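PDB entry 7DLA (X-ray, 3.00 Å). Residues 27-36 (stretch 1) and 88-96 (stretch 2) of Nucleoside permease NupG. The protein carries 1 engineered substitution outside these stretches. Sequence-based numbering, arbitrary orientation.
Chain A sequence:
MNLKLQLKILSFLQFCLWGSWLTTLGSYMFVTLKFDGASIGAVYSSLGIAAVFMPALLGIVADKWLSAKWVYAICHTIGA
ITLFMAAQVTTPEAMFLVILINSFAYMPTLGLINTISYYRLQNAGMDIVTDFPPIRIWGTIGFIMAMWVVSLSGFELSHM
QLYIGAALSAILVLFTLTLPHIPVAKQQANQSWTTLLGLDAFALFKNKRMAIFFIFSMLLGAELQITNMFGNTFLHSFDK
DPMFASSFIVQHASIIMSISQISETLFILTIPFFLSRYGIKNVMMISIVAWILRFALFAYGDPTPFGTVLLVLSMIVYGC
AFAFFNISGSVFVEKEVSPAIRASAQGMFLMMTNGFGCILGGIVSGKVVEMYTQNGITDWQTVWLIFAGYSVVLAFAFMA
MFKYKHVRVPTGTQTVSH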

ATOM      1  N   SER A  27     -11.011 -10.242  -3.958  1.00 56.53           N
ATOM      2  CA  SER A  27     -11.946 -10.926  -4.891  1.00 56.63           C
ATOM      3  C   SER A  27     -11.880 -12.445  -4.686  1.00 57.14           C
ATOM      4  O   SER A  27     -12.954 -13.075  -4.604  1.00 57.19           O
ATOM      5  CB  SER A  27     -11.650 -10.552  -6.321  1.00 56.61           C
ATOM      6  OG  SER A  27     -12.265  -9.316  -6.656  1.00 57.11           O
ATOM      7  N   TYR A  28     -10.667 -13.001  -4.609  1.00 57.12           N
ATOM      8  CA  TYR A  28     -10.487 -14.437  -4.426  1.00 57.53           C
ATOM      9  C   TYR A  28     -11.090 -14.894  -3.104  1.00 58.29           C
ATOM     10  O   TYR A  28     -11.643 -15.998  -3.017  1.00 58.36           O
ATOM     11  CB  TYR A  28      -8.998 -14.783  -4.533  1.00 57.58           C
ATOM     12  CG  TYR A  28      -8.579 -16.107  -3.940  1.00 58.52           C
ATOM     13  CD1 TYR A  28      -8.766 -17.325  -4.627  1.00 58.74           C
ATOM     14  CD2 TYR A  28      -7.976 -16.138  -2.692  1.00 59.19           C
ATOM     15  CE1 TYR A  28      -8.358 -18.556  -4.056  1.00 58.92           C
ATOM     16  CE2 TYR A  28      -7.569 -17.331  -2.122  1.00 66.87           C
ATOM     17  CZ  TYR A  28      -7.750 -18.544  -2.794  1.00 60.46           C
ATOM     18  OH  TYR A  28      -7.310 -19.692  -2.144  1.00 59.32           O
ATOM     19  N   MET A  29     -11.031 -14.046  -2.071  1.00 57.38           N
ATOM     20  CA  MET A  29     -11.731 -14.387  -0.840  1.00 57.98           C
ATOM     21  C   MET A  29     -13.241 -14.307  -1.017  1.00 58.76           C
ATOM     22  O   MET A  29     -13.977 -15.132  -0.467  1.00 58.87           O
ATOM     23  CB  MET A  29     -11.277 -13.471   0.285  1.00 57.78           C
ATOM     24  CG  MET A  29      -9.848 -13.707   0.633  1.00 57.37           C
ATOM     25  SD  MET A  29      -9.314 -12.969   2.152  1.00 56.21           S
ATOM     26  CE  MET A  29      -8.679 -11.404   1.503  1.00 56.94           C
ATOM     27  N   PHE A  30     -13.727 -13.350  -1.797  1.00 57.33           N
ATOM     28  CA  PHE A  30     -15.170 -13.154  -1.890  1.00 57.93           C
ATOM     29  C   PHE A  30     -15.813 -14.040  -2.950  1.00 57.80           C
ATOM     30  O   PHE A  30     -16.695 -14.845  -2.640  1.00 57.91           O
ATOM     31  CB  PHE A  30     -15.474 -11.680  -2.159  1.00 57.39           C
ATOM     32  CG  PHE A  30     -16.929 -11.367  -2.261  1.00 56.78           C
ATOM     33  CD1 PHE A  30     -17.694 -11.204  -1.124  1.00 57.00           C
ATOM     34  CD2 PHE A  30     -17.540 -11.264  -3.501  1.00 56.33           C
ATOM     35  CE1 PHE A  30     -19.036 -10.900  -1.213  1.00 57.71           C
ATOM     36  CE2 PHE A  30     -18.885 -10.947  -3.597  1.00 56.73           C
ATOM     37  CZ  PHE A  30     -19.635 -10.772  -2.449  1.00 57.96           C
ATOM     38  N   VAL A  31     -15.384 -13.894  -4.206  1.00 57.56           N
ATOM     39  CA  VAL A  31     -16.023 -14.624  -5.294  1.00 57.47           C
ATOM     40  C   VAL A  31     -15.769 -16.122  -5.171  1.00 58.42           C
ATOM     41  O   VAL A  31     -16.702 -16.932  -5.247  1.00 58.46           O
ATOM     42  CB  VAL A  31     -15.549 -14.079  -6.650  1.00 57.28           C
ATOM     43  CG1 VAL A  31     -15.753 -15.121  -7.742  1.00 58.22           C
ATOM     44  CG2 VAL A  31     -16.288 -12.810  -6.995  1.00 57.03           C
ATOM     45  N   THR A  32     -14.516 -16.514  -4.955  1.00 58.22           N
ATOM     46  CA  THR A  32     -14.204 -17.932  -4.876  1.00 58.59           C
ATOM     47  C   THR A  32     -14.406 -18.518  -3.484  1.00 59.27           C
ATOM     48  O   THR A  32     -15.134 -19.496  -3.336  1.00 61.16           O
ATOM     49  CB  THR A  32     -12.779 -18.187  -5.388  1.00 58.09           C
ATOM     50  OG1 THR A  32     -12.616 -17.551  -6.661  1.00 57.47           O
ATOM     51  CG2 THR A  32     -12.504 -19.660  -5.515  1.00 57.71           C
ATOM     52  N   LEU A  33     -13.786 -17.962  -2.457  1.00 59.05           N
ATOM     53  CA  LEU A  33     -13.889 -18.577  -1.137  1.00 60.29           C
ATOM     54  C   LEU A  33     -15.189 -18.242  -0.398  1.00 60.93           C
ATOM     55  O   LEU A  33     -15.358 -18.685   0.746  1.00 61.91           O
ATOM     56  CB  LEU A  33     -12.698 -18.166  -0.274  1.00 60.68           C
ATOM     57  CG  LEU A  33     -11.319 -18.695  -0.661  1.00 60.60           C
ATOM     58  CD1 LEU A  33     -10.469 -18.929   0.582  1.00 63.85           C
ATOM     59  CD2 LEU A  33     -11.401 -19.917  -1.498  1.00 60.45           C
ATOM     60  N   LYS A  34     -16.095 -17.472  -1.004  1.00 60.72           N
ATOM     61  CA  LYS A  34     -17.353 -17.083  -0.369  1.00 61.44           C
ATOM     62  C   LYS A  34     -17.089 -16.552   1.037  1.00 61.07           C
ATOM     63  O   LYS A  34     -17.482 -17.149   2.038  1.00 61.04           O
ATOM     64  CB  LYS A  34     -18.339 -18.259  -0.344  1.00 65.57           C
ATOM     65  CG  LYS A  34     -18.566 -18.983  -1.701  1.00 63.44           C
ATOM     66  CD  LYS A  34     -19.041 -18.072  -2.826  1.00 63.68           C
ATOM     67  CE  LYS A  34     -19.436 -18.835  -4.110  1.00 71.89           C
ATOM     68  NZ  LYS A  34     -18.628 -20.069  -4.468  1.00 65.24           N
ATOM     69  N   PHE A  35     -16.332 -15.461   1.098  1.00 61.26           N
ATOM     70  CA  PHE A  35     -16.009 -14.751   2.323  1.00 61.26           C
ATOM     71  C   PHE A  35     -16.879 -13.510   2.340  1.00 60.91           C
ATOM     72  O   PHE A  35     -17.180 -12.952   1.284  1.00 59.67           O
ATOM     73  CB  PHE A  35     -14.539 -14.336   2.313  1.00 60.45           C
ATOM     74  CG  PHE A  35     -13.613 -15.354   2.894  1.00 61.14           C
ATOM     75  CD1 PHE A  35     -13.985 -16.693   2.968  1.00 61.47           C
ATOM     76  CD2 PHE A  35     -12.358 -14.984   3.328  1.00 61.51           C
ATOM     77  CE1 PHE A  35     -13.126 -17.637   3.497  1.00 62.05           C
ATOM     78  CE2 PHE A  35     -11.496 -15.924   3.853  1.00 63.37           C
ATOM     79  CZ  PHE A  35     -11.876 -17.261   3.922  1.00 62.40           C
ATOM     80  N   ASP A  36     -17.292 -13.082   3.529  1.00 62.34           N
ATOM     81  CA  ASP A  36     -17.943 -11.772   3.611  1.00 63.11           C
ATOM     82  C   ASP A  36     -16.935 -10.620   3.698  1.00 62.56           C
ATOM     83  O   ASP A  36     -15.727 -10.803   3.890  1.00 61.92           O
ATOM     84  CB  ASP A  36     -18.853 -11.647   4.823  1.00 64.42           C
ATOM     85  CG  ASP A  36     -18.224 -12.223   6.054  1.00 72.51           C
ATOM     86  OD1 ASP A  36     -17.317 -13.091   5.903  1.00 68.32           O
ATOM     87  OD2 ASP A  36     -18.558 -11.696   7.158  1.00 65.98           O
ATOM     88  N   GLN A  88      -3.410 -22.791   0.213  1.00 62.45           N
ATOM     89  CA  GLN A  88      -4.083 -23.964   0.760  1.00 64.34           C
ATOM     90  C   GLN A  88      -5.011 -23.636   1.927  1.00 64.30           C
ATOM     91  O   GLN A  88      -5.473 -24.538   2.635  1.00 65.06           O
ATOM     92  CB  GLN A  88      -3.049 -25.011   1.175  1.00 65.74           C
ATOM     93  CG  GLN A  88      -2.104 -25.418   0.064  1.00 67.49           C
ATOM     94  CD  GLN A  88      -1.778 -26.893   0.162  1.00 78.08           C
ATOM     95  OE1 GLN A  88      -1.033 -27.316   1.059  1.00 84.59           O
ATOM     96  NE2 GLN A  88      -2.432 -27.704  -0.682  1.00 75.40           N
ATOM     97  N   VAL A  89      -5.309 -22.371   2.136  1.00 66.91           N
ATOM     98  CA  VAL A  89      -6.119 -21.939   3.262  1.00 68.24           C
ATOM     99  C   VAL A  89      -7.549 -21.785   2.778  1.00 65.83           C
ATOM    100  O   VAL A  89      -7.791 -21.210   1.705  1.00 67.36           O
ATOM    101  CB  VAL A  89      -5.580 -20.626   3.850  1.00 63.17           C
ATOM    102  CG1 VAL A  89      -6.696 -19.843   4.501  1.00 62.81           C
ATOM    103  CG2 VAL A  89      -4.441 -20.918   4.827  1.00 61.98           C
ATOM    104  N   THR A  90      -8.499 -22.303   3.552  1.00 68.08           N
ATOM    105  CA  THR A  90      -9.886 -22.286   3.128  1.00 68.07           C
ATOM    106  C   THR A  90     -10.807 -21.478   4.041  1.00 65.61           C
ATOM    107  O   THR A  90     -11.922 -21.164   3.620  1.00 64.85           O
ATOM    108  CB  THR A  90     -10.401 -23.731   2.986  1.00 66.74           C
ATOM    109  OG1 THR A  90     -11.821 -23.730   2.873  1.00 67.25           O
ATOM    110  CG2 THR A  90     -10.018 -24.549   4.194  1.00 66.02           C
ATOM    111  N   THR A  91     -10.359 -21.075   5.241  1.00 65.42           N
ATOM    112  CA  THR A  91     -11.179 -20.339   6.207  1.00 65.43           C
ATOM    113  C   THR A  91     -10.644 -18.924   6.474  1.00 64.65           C
ATOM    114  O   THR A  91      -9.450 -18.656   6.286  1.00 63.59           O
ATOM    115  CB  THR A  91     -11.254 -21.096   7.537  1.00 66.11           C
ATOM    116  OG1 THR A  91      -9.992 -21.021   8.199  1.00 65.82           O
ATOM    117  CG2 THR A  91     -11.537 -22.545   7.268  1.00 66.44           C
ATOM    118  N   PRO A  92     -11.507 -18.000   6.930  1.00 65.06           N
ATOM    119  CA  PRO A  92     -11.040 -16.622   7.167  1.00 64.01           C
ATOM    120  C   PRO A  92     -10.042 -16.496   8.295  1.00 63.85           C
ATOM    121  O   PRO A  92      -9.088 -15.734   8.173  1.00 62.91           O
ATOM    122  CB  PRO A  92     -12.337 -15.876   7.496  1.00 63.80           C
ATOM    123  CG  PRO A  92     -13.378 -16.672   6.857  1.00 64.17           C
ATOM    124  CD  PRO A  92     -12.959 -18.079   7.143  1.00 65.42           C
ATOM    125  N   GLU A  93     -10.268 -17.166   9.420  1.00 65.03           N
ATOM    126  CA  GLU A  93      -9.337 -17.071  10.539  1.00 65.54           C
ATOM    127  C   GLU A  93      -7.944 -17.515  10.111  1.00 63.89           C
ATOM    128  O   GLU A  93      -6.935 -16.871  10.444  1.00 62.34           O
ATOM    129  CB  GLU A  93      -9.854 -17.918  11.702  1.00 68.11           C
ATOM    130  CG  GLU A  93     -10.658 -19.149  11.220  1.00 74.14           C
ATOM    131  CD  GLU A  93     -12.154 -18.894  10.957  1.00 73.99           C
ATOM    132  OE1 GLU A  93     -12.949 -19.795  11.288  1.00 81.58           O
ATOM    133  OE2 GLU A  93     -12.548 -17.812  10.452  1.00 69.85           O
ATOM    134  N   ALA A  94      -7.882 -18.590   9.316  1.00 66.03           N
ATOM    135  CA  ALA A  94      -6.615 -19.063   8.770  1.00 62.71           C
ATOM    136  C   ALA A  94      -6.033 -18.081   7.771  1.00 61.54           C
ATOM    137  O   ALA A  94      -4.823 -17.837   7.777  1.00 60.91           O
ATOM    138  CB  ALA A  94      -6.805 -20.416   8.103  1.00 63.86           C
ATOM    139  N   MET A  95      -6.867 -17.541   6.878  1.00 61.40           N
ATOM    140  CA  MET A  95      -6.377 -16.534   5.950  1.00 60.16           C
ATOM    141  C   MET A  95      -5.749 -15.378   6.710  1.00 60.39           C
ATOM    142  O   MET A  95      -4.652 -14.929   6.373  1.00 60.46           O
ATOM    143  CB  MET A  95      -7.506 -16.028   5.053  1.00 59.68           C
ATOM    144  CG  MET A  95      -6.991 -15.275   3.836  1.00 58.91           C
ATOM    145  SD  MET A  95      -5.774 -16.289   2.897  1.00 59.35           S
ATOM    146  CE  MET A  95      -6.805 -16.990   1.611  1.00 60.22           C
ATOM    147  N   PHE A  96      -6.427 -14.885   7.751  1.00 60.43           N
ATOM    148  CA  PHE A  96      -5.893 -13.766   8.519  1.00 59.99           C
ATOM    149  C   PHE A  96      -4.575 -14.160   9.160  1.00 59.90           C
ATOM    150  O   PHE A  96      -3.615 -13.388   9.129  1.00 59.65           O
ATOM    151  CB  PHE A  96      -6.914 -13.295   9.577  1.00 59.50           C
ATOM    152  CG  PHE A  96      -6.309 -12.522  10.751  1.00 58.77           C
ATOM    153  CD1 PHE A  96      -5.796 -13.177  11.870  1.00 58.60           C
ATOM    154  CD2 PHE A  96      -6.298 -11.125  10.741  1.00 58.46           C
ATOM    155  CE1 PHE A  96      -5.253 -12.454  12.935  1.00 57.94           C
ATOM    156  CE2 PHE A  96      -5.758 -10.398  11.802  1.00 58.26           C
ATOM    157  CZ  PHE A  96      -5.231 -11.065  12.900  1.00 58.18           C
TER

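The contact between these two stretches is built from apolar side-chain packing and from side chains of stretch 1 lying against the backbone of stretch 2, with no hydrogen bond passing between them. Stretch 2 opens as a loop and turns into a helix at Pro92, while stretch 1 offers the end of a helix and the turn that follows it.

Gln88, the first residue of stretch 2, directs its CA-to-CB bond away from stretch 1 and remains exposed, as suits a long polar amide. Val89 takes part mainly through its backbone: its carbonyl O lies 3.7 Å from Leu33 CD1.

The CA-to-CB bond of Thr90 also points away, and the residue is exposed, which suits a polar threonine; it meets stretch 1 with its carbonyl. Thr90 O lies 3.7 Å from Phe35 CE1, at the edge of the ring and near its plane. That position is favorable, because the hydrogens on an aromatic rim carry a slight positive charge.

Thr91 occupies the N-cap position. Its CA-to-CB bond points away from stretch 1, and its OG1 accepts a weak hydrogen bond from Ala94 N, 3.4 Å from Ala94 N to Thr91 OG1. Threonine suits this place because a short hydroxyl side chain can reach back to an amide of the first helical turn that lacks a helical carbonyl partner.

Pro92 begins the helix, where proline's missing amide hydrogen costs no helical hydrogen bond. Its ring packs over one face of Phe35: Pro92 CG is 3.5 Å from the ring centroid and only 19° off the ring normal, a CH-pi contact. The fit is tight, with Phe35 CZ 3.1 Å from Pro92 N and 3.3 Å from Pro92 CG. A flat aromatic ring and a compact aliphatic one can approach closely over a broad surface, and Phe35 has the largest area covered in this contact.

Glu93 points its CA-to-CB bond away and stays exposed, as befits a charged residue, while Ala94 makes no contact across the stretches.

One helical turn after Thr91, Met95 turns toward stretch 1, its amide bonded to Thr91 O. Its long, flexible side chain touches several partners: Met95 CG lies 3.7 Å from Met29 SD, Met95 CB 4.2 Å from Phe35 CE2, and Met95 CE 3.8 Å from Tyr28 CE2, at that ring's edge. Methionine suits this buried site because its unbranched chain can follow an irregular apolar surface. Phe96 closes the stretch with its side-chain end leading away from the contact.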